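Local coordinates for protein ribonuclease S-F11 (Nicotiana alata, PDB 1IOO) that cleaves RNA as a secreted T2-family ribonuclease of the tobacco style, associated with the gametophytic self-incompatibility by which the plant rejects its own pollen, at residues A[34-39]-A[93-98]; A[65-70]-A[106-111]; A[135-140]-A[149-154]; A[169-172]-A[177-180]. All blocks are in the same frame, centred on the assembly; numbering follows the deposited sequence.

Interaction 1. Residues A[34-39]-A[93-98]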
loop_
_atom_site.group_PDB
_atom_site.type_symbol
_atom_site.label_atom_id
_atom_site.label_comp_id
_atom_site.label_asym_id
_atom_site.label_seq_id
_atom_site.Cartn_x
_atom_site.Cartn_y
_atom_site.Cartn_z
ATOM N N LEU A 34 -4.633 -1.233 3.857
ATOM C CA LEU A 34 -4.198 -1.175 5.241
ATOM C C LEU A 34 -4.632 -2.465 5.892
ATOM O O LEU A 34 -5.805 -2.633 6.231
ATOM C CB LEU A 34 -4.819 0.042 5.942
ATOM C CG LEU A 34 -4.392 0.303 7.391
ATOM C CD1 LEU A 34 -2.876 0.437 7.478
ATOM C CD2 LEU A 34 -5.072 1.564 7.909
ATOM N N TRP A 35 -3.695 -3.395 6.037
ATOM C CA TRP A 35 -4.060 -4.747 6.446
ATOM C C TRP A 35 -3.698 -5.121 7.877
ATOM O O TRP A 35 -2.523 -5.194 8.244
ATOM C CB TRP A 35 -3.397 -5.767 5.506
ATOM C CG TRP A 35 -3.636 -5.520 4.045
ATOM C CD1 TRP A 35 -4.664 -4.820 3.487
ATOM C CD2 TRP A 35 -2.845 -6.005 2.955
ATOM N NE1 TRP A 35 -4.565 -4.839 2.115
ATOM C CE2 TRP A 35 -3.455 -5.558 1.763
ATOM C CE3 TRP A 35 -1.677 -6.773 2.868
ATOM C CZ2 TRP A 35 -2.936 -5.854 0.497
ATOM C CZ3 TRP A 35 -1.162 -7.069 1.606
ATOM C CH2 TRP A 35 -1.793 -6.608 0.443
ATOM N N PRO A 36 -4.720 -5.362 8.715
ATOM C CA PRO A 36 -4.408 -5.779 10.080
ATOM C C PRO A 36 -3.935 -7.213 9.863
ATOM O O PRO A 36 -4.507 -7.922 9.031
ATOM C CB PRO A 36 -5.770 -5.752 10.773
ATOM C CG PRO A 36 -6.535 -4.730 10.007
ATOM C CD PRO A 36 -6.146 -5.019 8.578
ATOM N N ASP A 37 -2.902 -7.659 10.563
ATOM C CA ASP A 37 -2.436 -9.005 10.282
ATOM C C ASP A 37 -1.697 -9.634 11.441
ATOM O O ASP A 37 -1.490 -9.029 12.496
ATOM C CB ASP A 37 -1.499 -8.984 9.065
ATOM C CG ASP A 37 -1.762 -10.122 8.093
ATOM O OD1 ASP A 37 -2.157 -11.218 8.541
ATOM O OD2 ASP A 37 -1.559 -9.921 6.875
ATOM N N ASN A 38 -1.330 -10.889 11.215
ATOM C CA ASN A 38 -0.541 -11.686 12.129
ATOM C C ASN A 38 0.639 -12.272 11.368
ATOM O O ASN A 38 0.550 -12.482 10.157
ATOM C CB ASN A 38 -1.381 -12.826 12.712
ATOM C CG ASN A 38 -2.532 -12.332 13.563
ATOM O OD1 ASN A 38 -2.348 -11.520 14.470
ATOM N ND2 ASN A 38 -3.730 -12.829 13.278
ATOM N N VAL A 39 1.744 -12.520 12.056
ATOM C CA VAL A 39 2.923 -13.067 11.400
ATOM C C VAL A 39 2.674 -14.495 10.918
ATOM O O VAL A 39 3.033 -14.852 9.795
ATOM C CB VAL A 39 4.138 -13.062 12.350
ATOM C CG1 VAL A 39 5.382 -13.532 11.608
ATOM C CG2 VAL A 39 4.348 -11.663 12.908
ATOM N N SER A 93 -12.435 -5.264 8.283
ATOM C CA SER A 93 -13.222 -6.117 9.172
ATOM C C SER A 93 -12.371 -6.738 10.282
ATOM O O SER A 93 -12.902 -7.236 11.275
ATOM C CB SER A 93 -13.858 -7.244 8.361
ATOM O OG SER A 93 -12.858 -8.046 7.742
ATOM N N CYS A 94 -11.052 -6.687 10.130
ATOM C CA CYS A 94 -10.167 -7.323 11.095
ATOM C C CYS A 94 -9.637 -6.362 12.171
ATOM O O CYS A 94 -8.817 -6.758 13.001
ATOM C CB CYS A 94 -9.022 -7.994 10.350
ATOM S SG CYS A 94 -9.600 -9.347 9.276
ATOM N N CYS A 95 -10.115 -5.120 12.173
ATOM C CA CYS A 95 -9.699 -4.141 13.185
ATOM C C CYS A 95 -10.873 -3.259 13.602
ATOM O O CYS A 95 -10.762 -2.034 13.649
ATOM C CB CYS A 95 -8.551 -3.269 12.655
ATOM S SG CYS A 95 -8.900 -2.400 11.094
ATOM N N GLN A 96 -11.989 -3.899 13.938
ATOM C CA GLN A 96 -13.214 -3.186 14.289
ATOM C C GLN A 96 -13.262 -2.739 15.751
ATOM O O GLN A 96 -14.136 -1.959 16.124
ATOM C CB GLN A 96 -14.423 -4.064 14.004
ATOM C CG GLN A 96 -14.613 -4.397 12.546
ATOM C CD GLN A 96 -15.829 -5.276 12.326
ATOM O OE1 GLN A 96 -16.955 -4.878 12.628
ATOM N NE2 GLN A 96 -15.611 -6.480 11.807
ATOM N N LYS A 97 -12.356 -3.232 16.586
ATOM C CA LYS A 97 -12.382 -2.834 17.991
ATOM C C LYS A 97 -11.809 -1.443 18.185
ATOM O O LYS A 97 -12.319 -0.659 18.985
ATOM C CB LYS A 97 -11.620 -3.840 18.853
ATOM C CG LYS A 97 -12.262 -5.216 18.871
ATOM C CD LYS A 97 -11.564 -6.146 19.845
ATOM C CE LYS A 97 -12.179 -7.534 19.794
ATOM N NZ LYS A 97 -13.645 -7.482 20.047
ATOM N N ARG A 98 -10.778 -1.115 17.413
ATOM C CA ARG A 98 -10.127 0.179 17.537
ATOM C C ARG A 98 -10.598 1.163 16.473
ATOM O O ARG A 98 -10.463 2.375 16.649
ATOM C CB ARG A 98 -8.609 0.031 17.399
ATOM C CG ARG A 98 -7.920 -0.828 18.444
ATOM C CD ARG A 98 -6.408 -0.701 18.279
ATOM N NE ARG A 98 -5.646 -1.497 19.241
ATOM C CZ ARG A 98 -5.574 -2.824 19.226
ATOM N NH1 ARG A 98 -6.219 -3.520 18.297
ATOM N NH2 ARG A 98 -4.841 -3.458 20.133
#
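The five-membered ring of Pro36 leads with its CB and CG atoms into the two consecutive cysteines that follow helix 82-92, while Phe2, Leu5 and His91 pack around the same ring. Its CG does the closest touching, lying 3.5 Å from SG of Cys95 and 3.6 Å from CB of that residue. The Pro36 CB atom faces Cys94, 4.0 Å from CB and 3.9 Å from the carbonyl O. In Cys95 the sulfur sits between the backbone N and the carbonyl carbon (chi1 56°), a rotation that brings it up to the proline carbon. Cys94 meets the ring with its CB and carbonyl O, and its SG forms the disulfide with Cys46. Pro36 belongs to strand 30-37 of the antiparallel sheet of this T2 ribonuclease, next to strand 4-10. Its CB points at the cysteines, whereas those of Trp35 and Asp37 point away from them. The Trp35 indole stacks on the ring of His91, the catalytic proton acceptor, which the proline also touches. The loop carrying the cysteines is braced from within: Gln96 NE2 gives an almost straight bond (175°) to Ser93 O at 2.9 Å, with the acceptor lying in the amide plane, and it also reaches Pro48 O. At the end of the strand, Asp37 OD1 accepts the Asn38 amide N at 2.8 Å and pairs with Arg42.

Interaction 2. Residues A[65-70]-A[106-111]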
loop_
_atom_site.group_PDB
_atom_site.type_symbol
_atom_site.label_atom_id
_atom_site.label_comp_id
_atom_site.label_asym_id
_atom_site.label_seq_id
_atom_site.Cartn_x
_atom_site.Cartn_y
_atom_site.Cartn_z
ATOM N N LYS A 65 -7.861 10.603 -4.509
ATOM C CA LYS A 65 -6.500 10.992 -4.819
ATOM C C LYS A 65 -5.477 10.055 -4.165
ATOM O O LYS A 65 -4.664 9.444 -4.853
ATOM C CB LYS A 65 -6.225 12.429 -4.355
ATOM C CG LYS A 65 -4.776 12.859 -4.551
ATOM C CD LYS A 65 -4.515 14.255 -3.998
ATOM C CE LYS A 65 -3.045 14.618 -4.153
ATOM N NZ LYS A 65 -2.731 15.973 -3.610
ATOM N N HIS A 66 -5.556 9.912 -2.847
ATOM C CA HIS A 66 -4.561 9.146 -2.094
ATOM C C HIS A 66 -4.762 7.641 -2.169
ATOM O O HIS A 66 -3.808 6.886 -1.991
ATOM C CB HIS A 66 -4.543 9.620 -0.647
ATOM C CG HIS A 66 -4.107 11.043 -0.506
ATOM N ND1 HIS A 66 -4.972 12.065 -0.176
ATOM C CD2 HIS A 66 -2.903 11.621 -0.718
ATOM C CE1 HIS A 66 -4.315 13.212 -0.193
ATOM N NE2 HIS A 66 -3.058 12.971 -0.520
ATOM N N TRP A 67 -5.998 7.211 -2.384
ATOM C CA TRP A 67 -6.321 5.791 -2.519
ATOM C C TRP A 67 -7.029 5.562 -3.846
ATOM O O TRP A 67 -8.034 4.858 -3.927
ATOM C CB TRP A 67 -7.227 5.344 -1.359
ATOM C CG TRP A 67 -7.258 3.845 -1.099
ATOM C CD1 TRP A 67 -7.204 2.838 -2.027
ATOM C CD2 TRP A 67 -7.421 3.205 0.173
ATOM N NE1 TRP A 67 -7.326 1.612 -1.407
ATOM C CE2 TRP A 67 -7.461 1.810 -0.058
ATOM C CE3 TRP A 67 -7.540 3.675 1.486
ATOM C CZ2 TRP A 67 -7.613 0.882 0.976
ATOM C CZ3 TRP A 67 -7.692 2.754 2.515
ATOM C CH2 TRP A 67 -7.727 1.372 2.252
ATOM N N MET A 68 -6.491 6.172 -4.895
ATOM C CA MET A 68 -7.098 6.087 -6.208
ATOM C C MET A 68 -7.351 4.646 -6.617
ATOM O O MET A 68 -6.463 3.798 -6.526
ATOM C CB MET A 68 -6.215 6.778 -7.248
ATOM C CG MET A 68 -6.928 7.037 -8.567
ATOM S SD MET A 68 -5.924 7.943 -9.759
ATOM C CE MET A 68 -5.855 9.585 -9.011
ATOM N N GLN A 69 -8.581 4.372 -7.036
ATOM C CA GLN A 69 -8.951 3.046 -7.515
ATOM C C GLN A 69 -8.604 2.949 -8.997
ATOM O O GLN A 69 -9.435 3.194 -9.869
ATOM C CB GLN A 69 -10.436 2.827 -7.249
ATOM C CG GLN A 69 -10.791 3.053 -5.774
ATOM C CD GLN A 69 -12.281 3.107 -5.525
ATOM O OE1 GLN A 69 -12.880 2.149 -5.036
ATOM N NE2 GLN A 69 -12.893 4.235 -5.866
ATOM N N LEU A 70 -7.342 2.618 -9.247
ATOM C CA LEU A 70 -6.740 2.599 -10.577
ATOM C C LEU A 70 -7.454 1.708 -11.593
ATOM O O LEU A 70 -7.374 1.973 -12.789
ATOM C CB LEU A 70 -5.278 2.163 -10.456
ATOM C CG LEU A 70 -4.412 3.072 -9.578
ATOM C CD1 LEU A 70 -3.044 2.435 -9.383
ATOM C CD2 LEU A 70 -4.294 4.444 -10.224
ATOM N N GLY A 106 -9.545 6.998 7.602
ATOM C CA GLY A 106 -8.849 8.194 8.055
ATOM C C GLY A 106 -7.430 7.853 8.468
ATOM O O GLY A 106 -6.494 8.619 8.220
ATOM N N LEU A 107 -7.267 6.703 9.116
ATOM C CA LEU A 107 -5.940 6.254 9.535
ATOM C C LEU A 107 -5.059 5.988 8.323
ATOM O O LEU A 107 -3.895 6.387 8.292
ATOM C CB LEU A 107 -6.028 4.984 10.381
ATOM C CG LEU A 107 -4.667 4.398 10.793
ATOM C CD1 LEU A 107 -3.897 5.424 11.617
ATOM C CD2 LEU A 107 -4.859 3.119 11.590
ATOM N N ALA A 108 -5.616 5.308 7.325
ATOM C CA ALA A 108 -4.874 5.022 6.107
ATOM C C ALA A 108 -4.336 6.313 5.493
ATOM O O ALA A 108 -3.177 6.387 5.096
ATOM C CB ALA A 108 -5.767 4.289 5.105
ATOM N N LEU A 109 -5.180 7.339 5.442
ATOM C CA LEU A 109 -4.777 8.623 4.891
ATOM C C LEU A 109 -3.689 9.270 5.746
ATOM O O LEU A 109 -2.724 9.826 5.222
ATOM C CB LEU A 109 -5.991 9.556 4.778
ATOM C CG LEU A 109 -7.012 9.174 3.698
ATOM C CD1 LEU A 109 -8.267 10.026 3.819
ATOM C CD2 LEU A 109 -6.377 9.355 2.329
ATOM N N ARG A 110 -3.847 9.182 7.064
ATOM C CA ARG A 110 -2.868 9.756 7.988
ATOM C C ARG A 110 -1.505 9.086 7.835
ATOM O O ARG A 110 -0.477 9.760 7.763
ATOM C CB ARG A 110 -3.349 9.602 9.436
ATOM C CG ARG A 110 -2.404 10.188 10.480
ATOM C CD ARG A 110 -3.016 10.138 11.874
ATOM N NE ARG A 110 -2.854 8.841 12.531
ATOM C CZ ARG A 110 -1.702 8.388 13.017
ATOM N NH1 ARG A 110 -0.601 9.124 12.921
ATOM N NH2 ARG A 110 -1.651 7.204 13.616
ATOM N N LEU A 111 -1.498 7.757 7.786
ATOM C CA LEU A 111 -0.247 7.021 7.653
ATOM C C LEU A 111 0.424 7.308 6.315
ATOM O O LEU A 111 1.646 7.429 6.240
ATOM C CB LEU A 111 -0.491 5.518 7.823
ATOM C CG LEU A 111 -1.023 5.140 9.210
ATOM C CD1 LEU A 111 -1.174 3.630 9.313
ATOM C CD2 LEU A 111 -0.074 5.638 10.285
#
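The C-terminal end of helix 57-66 meets the flank of helix 101-113 through two side-chain pairs, His66 with Leu109 and Trp67 with Ala108, beside the active-site cleft of the T2 ribonuclease fold. One branch of Leu109, CD2, makes the first pair. It comes to 3.5 Å from His66 CB and then lies obliquely at the imidazole, 3.9 Å from ND1 and 4.0 Å from CG, the two side chains crossing at about a right angle. Over one face of that imidazole, offset toward the rim, lies CD of the neighbouring Lys65, 3.8 Å above the ring plane. His66 ND1 makes a weak bond with Asp62 O, and sugars of the glycan on Asn28 also lie close. Trp67 is the first residue to leave the helical path, and its CG is anti to the backbone N (chi1 -160°), which sends the indole across to the other helix. There CZ3 of its six-membered ring reaches Ala108 CB at 3.6 Å, again obliquely. The same indole meets the rings of Trp84 and Phe105 and touches Gln87, an active-site residue by similarity; Trp67 O accepts the indole N-H of Trp84. Gln69 and Leu70, just beyond, probably bind the RNA phosphate, as in relatives. Carbon atoms dominate both pairs, so van der Waals packing makes this contact, a close fit without a directional bond between the two segments.

Interaction 3. Residues A[135-140]-A[149-154]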
loop_
_atom_site.group_PDB
_atom_site.type_symbol
_atom_site.label_atom_id
_atom_site.label_comp_id
_atom_site.label_asym_id
_atom_site.label_seq_id
_atom_site.Cartn_x
_atom_site.Cartn_y
_atom_site.Cartn_z
ATOM N N GLN A 135 18.728 -4.373 -1.542
ATOM C CA GLN A 135 19.262 -3.834 -0.299
ATOM C C GLN A 135 19.270 -2.312 -0.293
ATOM O O GLN A 135 18.971 -1.692 0.727
ATOM C CB GLN A 135 20.680 -4.356 -0.052
ATOM C CG GLN A 135 21.153 -4.153 1.378
ATOM C CD GLN A 135 20.291 -4.899 2.380
ATOM O OE1 GLN A 135 20.048 -6.098 2.231
ATOM N NE2 GLN A 135 19.830 -4.197 3.409
ATOM N N ASP A 136 19.631 -1.704 -1.421
ATOM C CA ASP A 136 19.654 -0.245 -1.501
ATOM C C ASP A 136 18.252 0.333 -1.328
ATOM O O ASP A 136 18.062 1.327 -0.629
ATOM C CB ASP A 136 20.263 0.218 -2.826
ATOM C CG ASP A 136 21.782 0.115 -2.838
ATOM O OD1 ASP A 136 22.367 -0.185 -1.777
ATOM O OD2 ASP A 136 22.390 0.346 -3.903
ATOM N N ILE A 137 17.270 -0.292 -1.969
ATOM C CA ILE A 137 15.889 0.147 -1.833
ATOM C C ILE A 137 15.416 -0.043 -0.390
ATOM O O ILE A 137 14.865 0.872 0.222
ATOM C CB ILE A 137 14.960 -0.646 -2.788
ATOM C CG1 ILE A 137 15.317 -0.315 -4.237
ATOM C CG2 ILE A 137 13.495 -0.296 -2.517
ATOM C CD1 ILE A 137 14.658 -1.229 -5.254
ATOM N N PHE A 138 15.656 -1.238 0.142
ATOM C CA PHE A 138 15.291 -1.572 1.516
ATOM C C PHE A 138 15.892 -0.562 2.510
ATOM O O PHE A 138 15.183 -0.003 3.347
ATOM C CB PHE A 138 15.791 -2.986 1.829
ATOM C CG PHE A 138 15.503 -3.451 3.228
ATOM C CD1 PHE A 138 14.374 -4.213 3.505
ATOM C CD2 PHE A 138 16.373 -3.142 4.265
ATOM C CE1 PHE A 138 14.117 -4.662 4.807
ATOM C CE2 PHE A 138 16.124 -3.585 5.561
ATOM C CZ PHE A 138 14.996 -4.344 5.829
ATOM N N ASP A 139 17.199 -0.333 2.407
ATOM C CA ASP A 139 17.885 0.594 3.305
ATOM C C ASP A 139 17.281 2.000 3.247
ATOM O O ASP A 139 17.081 2.640 4.279
ATOM C CB ASP A 139 19.378 0.668 2.970
ATOM C CG ASP A 139 20.142 -0.578 3.396
ATOM O OD1 ASP A 139 19.587 -1.398 4.160
ATOM O OD2 ASP A 139 21.313 -0.727 2.978
ATOM N N ALA A 140 17.001 2.481 2.040
ATOM C CA ALA A 140 16.430 3.809 1.871
ATOM C C ALA A 140 15.082 3.934 2.585
ATOM O O ALA A 140 14.836 4.899 3.307
ATOM C CB ALA A 140 16.277 4.121 0.385
ATOM N N PRO A 149 10.837 -2.619 6.527
ATOM C CA PRO A 149 9.692 -2.440 5.639
ATOM C C PRO A 149 9.630 -3.695 4.780
ATOM O O PRO A 149 10.528 -4.532 4.855
ATOM C CB PRO A 149 10.095 -1.234 4.810
ATOM C CG PRO A 149 11.586 -1.487 4.608
ATOM C CD PRO A 149 12.030 -1.921 6.001
ATOM N N ASP A 150 8.572 -3.854 3.995
ATOM C CA ASP A 150 8.508 -4.989 3.090
ATOM C C ASP A 150 8.510 -4.512 1.654
ATOM O O ASP A 150 7.557 -3.883 1.197
ATOM C CB ASP A 150 7.282 -5.877 3.345
ATOM C CG ASP A 150 7.340 -7.192 2.556
ATOM O OD1 ASP A 150 8.454 -7.727 2.368
ATOM O OD2 ASP A 150 6.277 -7.702 2.136
ATOM N N ILE A 151 9.617 -4.758 0.962
ATOM C CA ILE A 151 9.736 -4.385 -0.439
ATOM C C ILE A 151 9.172 -5.499 -1.312
ATOM O O ILE A 151 9.698 -6.609 -1.323
ATOM C CB ILE A 151 11.210 -4.136 -0.809
ATOM C CG1 ILE A 151 11.846 -3.160 0.194
ATOM C CG2 ILE A 151 11.309 -3.601 -2.228
ATOM C CD1 ILE A 151 11.077 -1.867 0.381
ATOM N N LYS A 152 8.086 -5.208 -2.018
ATOM C CA LYS A 152 7.415 -6.217 -2.831
ATOM C C LYS A 152 7.692 -6.024 -4.311
ATOM O O LYS A 152 7.550 -4.926 -4.844
ATOM C CB LYS A 152 5.911 -6.165 -2.552
ATOM C CG LYS A 152 5.577 -6.294 -1.068
ATOM C CD LYS A 152 4.089 -6.180 -0.817
ATOM C CE LYS A 152 3.775 -6.251 0.670
ATOM N NZ LYS A 152 2.306 -6.215 0.897
ATOM N N CYS A 153 8.075 -7.104 -4.980
ATOM C CA CYS A 153 8.369 -7.027 -6.397
ATOM C C CYS A 153 7.394 -7.828 -7.219
ATOM O O CYS A 153 6.715 -8.732 -6.728
ATOM C CB CYS A 153 9.768 -7.556 -6.703
ATOM S SG CYS A 153 11.126 -6.522 -6.092
ATOM N N ALA A 154 7.321 -7.459 -8.490
ATOM C CA ALA A 154 6.527 -8.162 -9.462
ATOM C C ALA A 154 7.366 -8.386 -10.698
ATOM O O ALA A 154 8.291 -7.620 -10.967
ATOM C CB ALA A 154 5.280 -7.365 -9.815
#
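Phe138 and Pro149 cross at about a right angle, and the proline lays its CD over one face of the phenyl ring. This CH-pi contact has CD 4.0 Å from the ring centroid and 28° off the normal, with the nearest ring carbon, Phe138 CE1, 3.6 Å from it. The same CE1 also lies 3.6 Å from Pro149 O, an oxygen that takes a hydrogen bond from Gln182. Phe138 CG is anti to the backbone N (chi1 179°), which swings a side chain that starts off alongside the strand until its ring reaches the proline. Ile151 sets its CG1 against the helix backbone, 4.0 Å from Phe138 CA. Helix 134-145 thereby packs on strand 150-154 of the antiparallel sheet, the two being joined by a short connection that ends at Pro149. At the preceding residue, Ile137 and Ile151 cross obliquely, branch against branch, with Ile137 CG2 4.0 Å from Ile151 CG2 and 4.1 Å from its CD1. Phe134 and Ile141 of the same helix close in on Ile151, and Leu163 of the adjoining strand touches it too. An alanine in place of Phe138 is likely to leave Pro149 CD without the ring it lies on and open a gap between helix and connection. On the outward flank of the helix, Gln135 NE2 reaches Asp139 OD1 at 2.9 Å, from above the carboxylate plane, and that same oxygen sits in plane at the edge of the Phe138 ring.

Interaction 4. Residues A[169-172]-A[177-180]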
loop_
_atom_site.group_PDB
_atom_site.type_symbol
_atom_site.label_atom_id
_atom_site.label_comp_id
_atom_site.label_asym_id
_atom_site.label_seq_id
_atom_site.Cartn_x
_atom_site.Cartn_y
_atom_site.Cartn_z
ATOM N N CYS A 169 4.912 -1.343 8.380
ATOM C CA CYS A 169 4.103 -1.881 9.467
ATOM C C CYS A 169 4.111 -1.011 10.712
ATOM O O CYS A 169 5.080 -0.315 11.013
ATOM C CB CYS A 169 4.563 -3.316 9.761
ATOM S SG CYS A 169 4.276 -4.313 8.263
ATOM N N PHE A 170 2.991 -1.068 11.423
ATOM C CA PHE A 170 2.775 -0.307 12.646
ATOM C C PHE A 170 2.133 -1.181 13.704
ATOM O O PHE A 170 1.594 -2.245 13.400
ATOM C CB PHE A 170 1.795 0.847 12.398
ATOM C CG PHE A 170 2.232 1.824 11.349
ATOM C CD1 PHE A 170 2.072 1.545 9.997
ATOM C CD2 PHE A 170 2.806 3.034 11.722
ATOM C CE1 PHE A 170 2.483 2.468 9.028
ATOM C CE2 PHE A 170 3.219 3.958 10.764
ATOM C CZ PHE A 170 3.056 3.674 9.418
ATOM N N THR A 171 2.189 -0.739 14.953
ATOM C CA THR A 171 1.498 -1.461 16.000
ATOM C C THR A 171 -0.008 -1.331 15.777
ATOM O O THR A 171 -0.448 -0.427 15.069
ATOM C CB THR A 171 1.873 -0.911 17.386
ATOM O OG1 THR A 171 1.720 0.514 17.395
ATOM C CG2 THR A 171 3.314 -1.277 17.722
ATOM N N PRO A 172 -0.815 -2.235 16.351
ATOM C CA PRO A 172 -2.272 -2.187 16.179
ATOM C C PRO A 172 -2.909 -0.813 16.413
ATOM O O PRO A 172 -3.868 -0.446 15.729
ATOM C CB PRO A 172 -2.760 -3.250 17.155
ATOM C CG PRO A 172 -1.681 -4.290 17.038
ATOM C CD PRO A 172 -0.420 -3.439 17.107
ATOM N N MET A 177 6.075 2.017 15.317
ATOM C CA MET A 177 6.473 1.225 14.162
ATOM C C MET A 177 6.594 -0.252 14.530
ATOM O O MET A 177 6.714 -0.607 15.705
ATOM C CB MET A 177 7.806 1.724 13.606
ATOM C CG MET A 177 7.773 3.171 13.156
ATOM S SD MET A 177 6.466 3.452 11.945
ATOM C CE MET A 177 7.107 4.848 11.074
ATOM N N PHE A 178 6.553 -1.109 13.515
ATOM C CA PHE A 178 6.652 -2.549 13.716
ATOM C C PHE A 178 7.337 -3.205 12.525
ATOM O O PHE A 178 7.199 -2.745 11.391
ATOM C CB PHE A 178 5.256 -3.156 13.907
ATOM C CG PHE A 178 5.261 -4.496 14.592
ATOM C CD1 PHE A 178 5.494 -4.587 15.964
ATOM C CD2 PHE A 178 5.040 -5.665 13.870
ATOM C CE1 PHE A 178 5.507 -5.824 16.608
ATOM C CE2 PHE A 178 5.051 -6.912 14.503
ATOM C CZ PHE A 178 5.285 -6.989 15.877
ATOM N N ARG A 179 8.078 -4.277 12.785
ATOM C CA ARG A 179 8.804 -4.988 11.736
ATOM C C ARG A 179 7.854 -5.781 10.845
ATOM O O ARG A 179 7.116 -6.646 11.317
ATOM C CB ARG A 179 9.835 -5.940 12.360
ATOM C CG ARG A 179 10.860 -6.495 11.373
ATOM C CD ARG A 179 11.805 -7.518 12.003
ATOM N NE ARG A 179 11.139 -8.774 12.341
ATOM C CZ ARG A 179 10.831 -9.153 13.579
ATOM N NH1 ARG A 179 11.131 -8.373 14.608
ATOM N NH2 ARG A 179 10.221 -10.312 13.789
ATOM N N CYS A 180 7.876 -5.485 9.551
ATOM C CA CYS A 180 7.033 -6.195 8.604
ATOM C C CYS A 180 7.623 -7.549 8.246
ATOM O O CYS A 180 8.841 -7.688 8.118
ATOM C CB CYS A 180 6.953 -5.459 7.279
ATOM S SG CYS A 180 5.931 -3.977 7.127
HETATM O O HOH W 1 7.769 -1.340 8.503
#
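Cys169 meets the returning chain twice, by sulfur and by backbone. Its SG is joined to SG of Cys180 at 2.0 Å with a disulfide torsion of 104°. The Cys169 O accepts Phe178 N at 3.0 Å, but the bond is bent (145°) and the donor stands well above the carbonyl plane. A water accepts the Cys169 N-H at 2.9 Å and lies at a longer distance from Phe178 O. Phe170 follows, its CB pointing away from the partner strand, and lies side by side with Met177, both running the same way. The sulfur approaches obliquely in a Met-aromatic contact: Met177 SD is 3.5 Å from Phe170 CE2 and 4.2 Å from the ring centroid. The methionine chain is bent at chi2 (-56°), which brings its sulfur back against the ring. Over the Phe170 carbonyl sits Phe178, with CB 3.7 Å from Phe170 C. Thr171 comes next, its CG2 4.0 Å from Met177 O, while its OG1 turns to Asn173, Asp175 and the Ser176 N, inside the connecting loop. The pairing of Phe170 with Met177 is non-hydrogen-bonded and antiparallel. Together this is a short beta hairpin, in which the short strand 177-178 pairs with strand 162-170 of the antiparallel sheet, with a disulfide from the end of strand 162-170 to the chain just past strand 177-178.

Of the four contacts, the first to open along the chain is interaction 1, on strand 30-37; it closes a loop of 53 residues back to the loop after helix 82-92. Interaction 2 opens inside that span, at the end of helix 57-66, and closes beyond it on helix 101-113, so the two cross; Leu34 packs on Leu107, Ala108 and Leu111 where they meet. Interaction 3 then closes a span of eight residues between helix 134-145 and strand 150-154, and interaction 4 one of four in the hairpin of strands 162-170 and 177-178. Neither nests in another. Interactions 1, 3 and 4 all reach the same sheet. They also touch directly: Asp150 abuts Cys180, Trp35 meets Lys152, and Arg98 lies on Pro172. Leu111 against Phe170 joins interactions 2 and 4.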